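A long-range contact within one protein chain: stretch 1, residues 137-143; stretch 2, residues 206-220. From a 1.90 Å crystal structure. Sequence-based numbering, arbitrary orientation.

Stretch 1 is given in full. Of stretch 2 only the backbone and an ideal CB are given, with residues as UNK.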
# COMPACT_ATOMS: atom_id res chain seq x y z
N SER A 137 -3.32 -2.45 4.85
CA SER A 137 -2.79 -1.73 6.01
C SER A 137 -3.91 -1.49 7.02
O SER A 137 -4.97 -0.96 6.68
CB SER A 137 -2.20 -0.39 5.58
OG SER A 137 -1.97 0.44 6.72
N LEU A 138 -3.67 -1.89 8.27
CA LEU A 138 -4.49 -1.51 9.41
C LEU A 138 -3.82 -0.43 10.25
O LEU A 138 -4.19 -0.24 11.41
CB LEU A 138 -4.82 -2.74 10.27
CG LEU A 138 -5.64 -3.83 9.58
CD1 LEU A 138 -6.05 -4.90 10.60
CD2 LEU A 138 -6.88 -3.23 8.90
N ASP A 139 -2.83 0.25 9.68
CA ASP A 139 -2.22 1.36 10.40
C ASP A 139 -3.22 2.51 10.54
O ASP A 139 -4.05 2.75 9.66
CB ASP A 139 -0.95 1.82 9.68
CG ASP A 139 0.02 0.67 9.40
OD1 ASP A 139 0.45 0.01 10.37
OD2 ASP A 139 0.34 0.43 8.22
N ILE A 140 -3.15 3.20 11.67
CA ILE A 140 -4.06 4.29 12.00
C ILE A 140 -3.24 5.57 11.94
O ILE A 140 -2.39 5.82 12.80
CB ILE A 140 -4.70 4.10 13.39
CG1 ILE A 140 -5.51 2.80 13.45
CG2 ILE A 140 -5.62 5.28 13.72
CD1 ILE A 140 -5.71 2.27 14.89
N ASN A 141 -3.48 6.38 10.91
CA ASN A 141 -2.65 7.56 10.65
C ASN A 141 -3.15 8.73 11.50
O ASN A 141 -3.81 9.66 11.02
CB ASN A 141 -2.65 7.91 9.17
CG ASN A 141 -1.43 8.72 8.76
OD1 ASN A 141 -0.39 8.15 8.40
ND2 ASN A 141 -1.56 10.04 8.80
N ASN A 142 -2.84 8.66 12.79
CA ASN A 142 -3.17 9.70 13.75
C ASN A 142 -2.11 10.79 13.82
O ASN A 142 -2.27 11.75 14.59
CB ASN A 142 -3.35 9.09 15.14
CG ASN A 142 -2.06 8.50 15.65
OD1 ASN A 142 -1.53 7.57 15.05
ND2 ASN A 142 -1.52 9.06 16.72
N ASN A 143 -1.03 10.65 13.06
CA ASN A 143 0.02 11.66 12.98
C ASN A 143 0.07 12.22 11.57
O ASN A 143 0.50 11.51 10.64
CB ASN A 143 1.37 11.05 13.35
CG ASN A 143 2.52 12.04 13.24
OD1 ASN A 143 2.31 13.24 13.03
ND2 ASN A 143 3.73 11.55 13.41
N UNK A 206 -1.62 1.43 27.54
CA UNK A 206 -3.03 1.81 27.45
C UNK A 206 -3.34 2.44 26.10
O UNK A 206 -4.43 2.24 25.54
CB UNK A 206 -3.40 2.78 28.58
N UNK A 207 -2.40 3.21 25.56
CA UNK A 207 -2.66 3.85 24.28
C UNK A 207 -2.60 2.83 23.15
O UNK A 207 -3.45 2.83 22.26
CB UNK A 207 -1.66 4.98 24.03
N UNK A 208 -1.62 1.91 23.19
CA UNK A 208 -1.54 0.87 22.18
C UNK A 208 -2.78 -0.01 22.19
O UNK A 208 -3.27 -0.42 21.13
CB UNK A 208 -0.29 0.02 22.40
N UNK A 209 -3.31 -0.32 23.39
CA UNK A 209 -4.48 -1.18 23.48
C UNK A 209 -5.71 -0.51 22.87
O UNK A 209 -6.55 -1.19 22.26
CB UNK A 209 -4.75 -1.55 24.94
N UNK A 210 -5.86 0.79 23.04
CA UNK A 210 -7.07 1.44 22.57
C UNK A 210 -6.96 1.95 21.14
O UNK A 210 -7.99 2.20 20.50
CB UNK A 210 -7.42 2.60 23.50
N UNK A 211 -5.75 2.10 20.62
CA UNK A 211 -5.59 2.64 19.27
C UNK A 211 -4.92 1.61 18.37
O UNK A 211 -5.61 0.84 17.69
CB UNK A 211 -4.78 3.93 19.30
N UNK A 212 -3.58 1.57 18.39
CA UNK A 212 -2.78 0.76 17.46
C UNK A 212 -3.30 -0.67 17.32
O UNK A 212 -3.53 -1.16 16.21
CB UNK A 212 -1.32 0.73 17.92
N UNK A 213 -3.49 -1.37 18.44
CA UNK A 213 -3.80 -2.80 18.41
C UNK A 213 -5.24 -3.10 18.01
O UNK A 213 -5.52 -4.22 17.56
CB UNK A 213 -3.52 -3.42 19.78
N UNK A 214 -6.16 -2.15 18.17
CA UNK A 214 -7.59 -2.45 18.06
C UNK A 214 -7.98 -3.02 16.70
O UNK A 214 -8.70 -4.04 16.68
CB UNK A 214 -8.41 -1.18 18.33
N UNK A 215 -7.59 -2.45 15.56
CA UNK A 215 -8.01 -3.07 14.29
C UNK A 215 -7.37 -4.42 14.04
O UNK A 215 -8.02 -5.29 13.44
CB UNK A 215 -7.68 -2.14 13.12
N UNK A 216 -6.14 -4.64 14.51
CA UNK A 216 -5.54 -5.97 14.39
C UNK A 216 -6.32 -7.01 15.19
O UNK A 216 -6.54 -8.13 14.71
CB UNK A 216 -4.08 -5.94 14.86
N UNK A 217 -6.76 -6.65 16.40
CA UNK A 217 -7.58 -7.56 17.20
C UNK A 217 -8.86 -7.93 16.47
O UNK A 217 -9.26 -9.10 16.46
CB UNK A 217 -7.91 -6.93 18.55
N UNK A 218 -9.51 -6.95 15.85
CA UNK A 218 -10.76 -7.22 15.15
C UNK A 218 -10.53 -8.12 13.95
O UNK A 218 -11.35 -8.99 13.66
CB UNK A 218 -11.42 -5.91 14.71
N UNK A 219 -9.43 -7.91 13.22
CA UNK A 219 -9.10 -8.76 12.07
C UNK A 219 -8.80 -10.18 12.51
O UNK A 219 -9.27 -11.16 11.91
CB UNK A 219 -7.91 -8.19 11.30
N UNK A 220 -8.00 -10.32 13.57
CA UNK A 220 -7.65 -11.64 14.08
C UNK A 220 -8.90 -12.38 14.54
O UNK A 220 -9.08 -13.57 14.23
CB UNK A 220 -6.65 -11.52 15.23

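Stretch 1 presents three side chains to the other stretch, Leu 138, Ile 140 and Asn 142, alternating along a backbone with no regular helix or strand. Stretch 2 answers with a helix, a break and a second helix.

Position 206 is helical and has nothing of stretch 1 within reach of its ideal CB, so almost any helix-compatible residue would do; it is Glu 206. Position 207 also starts far off, its CA-to-CB bond pointing sideways, and only a long side chain could reach the end of Asn 142. The residue is Arg 207. Its NH2 lies 3.2 Å from Asn 142 ND2, but both are donors and no hydrogen bond joins them; its guanidinium pairs with the side chain at 212.

Positions 208, 209 and 210 are helical and out of reach, open to many residues. They are Leu 208, Asp 209 and Arg 210, the last bridging back to Glu 206 (NE to OE2, 3.1 Å).

At 211 the backbone leaves helical angles, at phi/psi -118/-85, and CB points toward stretch 1, 4.8 Å from Ile 140 CD1. A medium apolar residue, leucine, isoleucine or methionine, would suit. Leu 211 sets its CG 4.0 Å from Ile 140 CD1 and its CD2 3.9 Å from Asn 142 CG, spanning the two. Its carbonyl is also close, with O 3.1 Å from Ile 140 CD1.

Position 212 points its CB away from stretch 1, which leaves the choice broad, though a long polar chain could turn back. The end of Glu 212 does come nearer, and its carboxylate is held by Arg 207 in a salt bridge within stretch 2: OE1 accepts from Arg 207 NE at 2.9 Å and OE2 from Arg 207 NH2 at 2.8 Å. One water donates to Glu 212 O at 2.7 Å and to Leu 138 O at 2.9 Å, linking two carbonyls that cannot bond each other.

Position 213 points away and 214 sideways, so stretch 1 asks little of either; they are Leu 213 and Ala 214.

Position 215 faces stretch 1, its ideal CB 4.1 Å from Leu 138 CD1 and 5.1 Å from Ile 140 CD1. Something compact and apolar fits: alanine, valine or, with phi at -68°, proline. Pro 215 touches both, CB to Leu 138 CB at 4.1 Å and CD to Ile 140 CD1 at 3.7 Å.

At 216 the bond runs sideways, the ideal CB 4.8 Å from Leu 138 CD1, so leucine, methionine or an aromatic could swing round to Leu 138. Phe 216 lays one ring face against Leu 138 CB, 4.1 Å from the ring centroid, a CH-pi contact.

Positions 217 and 218 point sideways, clear of stretch 1, so many polar residues would do; they are Arg 217, whose NH1 donates to Asp 209 O at 2.8 Å, and Glu 218.

Position 219 points toward Leu 138 CD1, already 3.8 Å from the ideal CB, which favours a small residue. Ala 219 touches with its CB at that distance. Position 220 is out of reach, and is Ile 220.

Stretch 2 206-220: ERLDRLELAPFREAI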
# COMPACT_ATOMS: atom_id res chain seq x y z
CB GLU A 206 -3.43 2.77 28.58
CG GLU A 206 -2.76 4.15 28.57
CD GLU A 206 -3.43 5.17 27.62
OE1 GLU A 206 -2.71 6.10 27.16
OE2 GLU A 206 -4.64 5.05 27.32
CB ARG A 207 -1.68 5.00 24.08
CG ARG A 207 -1.21 5.21 22.67
CD ARG A 207 -2.28 5.77 21.75
NE ARG A 207 -1.66 5.81 20.43
CZ ARG A 207 -0.99 6.86 19.97
NH1 ARG A 207 -0.92 7.98 20.69
NH2 ARG A 207 -0.42 6.80 18.77
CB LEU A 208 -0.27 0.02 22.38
CG LEU A 208 1.08 0.75 22.33
CD1 LEU A 208 2.24 -0.21 22.55
CD2 LEU A 208 1.24 1.50 21.00
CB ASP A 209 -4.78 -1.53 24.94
CG ASP A 209 -3.80 -2.52 25.52
OD1 ASP A 209 -3.10 -3.20 24.75
OD2 ASP A 209 -3.73 -2.62 26.76
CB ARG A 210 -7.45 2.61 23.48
CG ARG A 210 -6.60 3.83 23.30
CD ARG A 210 -7.14 4.99 24.15
NE ARG A 210 -6.04 5.80 24.65
CZ ARG A 210 -5.49 6.81 23.98
NH1 ARG A 210 -5.95 7.14 22.78
NH2 ARG A 210 -4.48 7.48 24.52
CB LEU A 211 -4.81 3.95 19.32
CG LEU A 211 -4.90 4.73 18.00
CD1 LEU A 211 -6.34 5.16 17.74
CD2 LEU A 211 -3.96 5.94 17.98
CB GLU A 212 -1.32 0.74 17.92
CG GLU A 212 -0.44 1.90 17.42
CD GLU A 212 -0.70 3.23 18.14
OE1 GLU A 212 -1.45 3.25 19.14
OE2 GLU A 212 -0.15 4.26 17.70
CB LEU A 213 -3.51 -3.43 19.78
CG LEU A 213 -2.02 -3.51 20.13
CD1 LEU A 213 -1.82 -3.88 21.60
CD2 LEU A 213 -1.30 -4.51 19.23
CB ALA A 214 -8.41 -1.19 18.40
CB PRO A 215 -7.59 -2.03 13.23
CG PRO A 215 -6.54 -1.23 13.88
CD PRO A 215 -6.86 -1.19 15.35
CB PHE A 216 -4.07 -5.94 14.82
CG PHE A 216 -3.19 -5.14 13.90
CD1 PHE A 216 -2.79 -5.67 12.68
CD2 PHE A 216 -2.77 -3.86 14.25
CE1 PHE A 216 -1.97 -4.94 11.82
CE2 PHE A 216 -1.95 -3.13 13.39
CZ PHE A 216 -1.54 -3.67 12.19
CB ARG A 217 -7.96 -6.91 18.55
CG ARG A 217 -6.86 -6.87 19.59
CD ARG A 217 -7.44 -6.53 20.98
NE ARG A 217 -8.33 -5.36 20.94
CZ ARG A 217 -7.95 -4.14 21.32
NH1 ARG A 217 -6.71 -3.94 21.76
NH2 ARG A 217 -8.79 -3.13 21.25
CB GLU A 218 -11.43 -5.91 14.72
CG GLU A 218 -11.79 -5.00 15.88
CD GLU A 218 -12.89 -5.60 16.74
OE1 GLU A 218 -13.65 -6.45 16.22
OE2 GLU A 218 -12.99 -5.22 17.94
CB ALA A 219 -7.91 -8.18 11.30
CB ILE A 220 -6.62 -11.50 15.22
CG1 ILE A 220 -5.27 -11.05 14.65
CG2 ILE A 220 -6.46 -12.81 16.00
CD1 ILE A 220 -4.33 -10.46 15.70
O HOH W 1 -2.83 0.22 13.94
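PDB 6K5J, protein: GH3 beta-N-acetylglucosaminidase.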